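Putative NADPH-dependent oxidoreductase (Desulfitobacterium hafniense DCB-2, PDB 3DB2) is a putative NADPH-dependent oxidoreductase of the GFO/IDH/MocA family, probably binding the dinucleotide in its Rossmann-fold domain. Local coordinates at residues 244-247 with 252-255. Residues are numbered along the deposited sequence; the frame is centred on the assembly and turned at random.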
loop_
_atom_site.group_PDB
_atom_site.type_symbol
_atom_site.label_atom_id
_atom_site.label_comp_id
_atom_site.label_asym_id
_atom_site.label_seq_id
_atom_site.Cartn_x
_atom_site.Cartn_y
_atom_site.Cartn_z
ATOM N N ASN C 244 2.199 -5.456 -5.651
ATOM C CA ASN C 244 2.402 -6.520 -4.672
ATOM C C ASN C 244 1.061 -7.273 -4.662
ATOM O O ASN C 244 0.001 -6.681 -4.497
ATOM C CB ASN C 244 2.705 -6.048 -3.263
ATOM C CG ASN C 244 3.936 -5.157 -3.190
ATOM O OD1 ASN C 244 4.907 -5.424 -3.865
ATOM N ND2 ASN C 244 3.895 -4.123 -2.389
ATOM N N VAL C 245 1.133 -8.562 -4.841
ATOM C CA VAL C 245 -0.003 -9.461 -4.821
ATOM C C VAL C 245 0.191 -10.464 -3.664
ATOM O O VAL C 245 1.238 -11.104 -3.611
ATOM C CB VAL C 245 -0.109 -10.238 -6.133
ATOM C CG1 VAL C 245 -1.354 -11.091 -6.162
ATOM C CG2 VAL C 245 -0.088 -9.266 -7.314
ATOM N N TYR C 246 -0.807 -10.552 -2.817
ATOM C CA TYR C 246 -0.786 -11.422 -1.652
ATOM C C TYR C 246 -1.712 -12.613 -1.924
ATOM O O TYR C 246 -2.908 -12.377 -2.146
ATOM C CB TYR C 246 -1.256 -10.634 -0.425
ATOM C CG TYR C 246 -0.310 -9.463 -0.184
ATOM C CD1 TYR C 246 0.919 -9.670 0.423
ATOM C CD2 TYR C 246 -0.625 -8.163 -0.571
ATOM C CE1 TYR C 246 1.786 -8.617 0.645
ATOM C CE2 TYR C 246 0.262 -7.124 -0.330
ATOM C CZ TYR C 246 1.473 -7.331 0.272
ATOM O OH TYR C 246 2.391 -6.298 0.516
ATOM N N GLY C 247 -1.134 -13.799 -1.876
ATOM C CA GLY C 247 -1.801 -15.055 -2.176
ATOM C C GLY C 247 -1.714 -15.993 -0.992
ATOM O O GLY C 247 -0.869 -15.748 -0.109
ATOM N N LEU C 252 3.606 -12.101 -4.622
ATOM C CA LEU C 252 4.427 -11.579 -5.703
ATOM C C LEU C 252 4.757 -10.102 -5.454
ATOM O O LEU C 252 3.846 -9.350 -5.064
ATOM C CB LEU C 252 3.681 -11.685 -7.014
ATOM C CG LEU C 252 3.107 -13.025 -7.412
ATOM C CD1 LEU C 252 2.225 -12.884 -8.637
ATOM C CD2 LEU C 252 4.247 -14.013 -7.641
ATOM N N PHE C 253 5.988 -9.759 -5.725
ATOM C CA PHE C 253 6.469 -8.371 -5.626
ATOM C C PHE C 253 7.113 -7.973 -6.948
ATOM O O PHE C 253 8.147 -8.493 -7.331
ATOM C CB PHE C 253 7.497 -8.195 -4.513
ATOM C CG PHE C 253 7.058 -8.728 -3.165
ATOM C CD1 PHE C 253 6.019 -8.117 -2.490
ATOM C CD2 PHE C 253 7.705 -9.829 -2.609
ATOM C CE1 PHE C 253 5.631 -8.603 -1.247
ATOM C CE2 PHE C 253 7.298 -10.327 -1.369
ATOM C CZ PHE C 253 6.241 -9.732 -0.723
ATOM N N TYR C 254 6.492 -7.036 -7.635
ATOM C CA TYR C 254 6.928 -6.517 -8.923
ATOM C C TYR C 254 7.326 -5.041 -8.779
ATOM O O TYR C 254 6.608 -4.284 -8.113
ATOM C CB TYR C 254 5.824 -6.636 -9.951
ATOM C CG TYR C 254 5.999 -5.996 -11.299
ATOM C CD1 TYR C 254 6.873 -6.533 -12.237
ATOM C CD2 TYR C 254 5.283 -4.854 -11.668
ATOM C CE1 TYR C 254 7.033 -5.942 -13.472
ATOM C CE2 TYR C 254 5.448 -4.278 -12.926
ATOM C CZ TYR C 254 6.326 -4.824 -13.826
ATOM O OH TYR C 254 6.521 -4.295 -15.088
ATOM N N GLN C 255 8.436 -4.699 -9.393
ATOM C CA GLN C 255 8.984 -3.369 -9.519
ATOM C C GLN C 255 9.357 -3.079 -10.970
ATOM O O GLN C 255 9.989 -3.926 -11.591
ATOM C CB GLN C 255 10.258 -3.186 -8.671
ATOM C CG GLN C 255 10.049 -2.963 -7.195
ATOM C CD GLN C 255 9.701 -1.543 -6.805
ATOM O OE1 GLN C 255 9.793 -0.608 -7.602
ATOM N NE2 GLN C 255 9.280 -1.326 -5.555
HETATM O O HOH W 1 6.939 -4.479 -5.149
#
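V245 and L252 form a hydrogen-bonded antiparallel pair: V245 N donates to L252 O and L252 N to V245 O, both at 2.8 Å. The neighbouring pair, N244 with F253, is non-hydrogen-bonded, and there N244 CA leans on L252 O in a CA-H...O contact of 3.2 Å. On the face that carries N244 and F253, the N244 amide meets the rim of the F253 ring, OD1 lying 3.2 Å from CD1 near the ring plane, with amide and ring turned 76° apart. A chi1 of -58° sets CG of N244 anti to its carbonyl carbon, and the turn about chi2 (-40°) brings OD1 to the ring edge. OD1 also accepts from a water that donates onward to Y254 O, while ND2 and Y246 OH both bond E151 OE1 on the adjoining strand. CE1 of Y246 touches CE1 of F253 at 4.3 Å. With an alanine in place of F253, losing the ring would probably open a gap between N244, Y246 and V240 of the second subunit. On the other face V245 and L252 meet through their CB atoms and pack on M135 and M138, respectively, of helix 130-140. The arrangement is a beta hairpin in the helix-backed sheet of the GFO/IDH/MocA C-terminal domain.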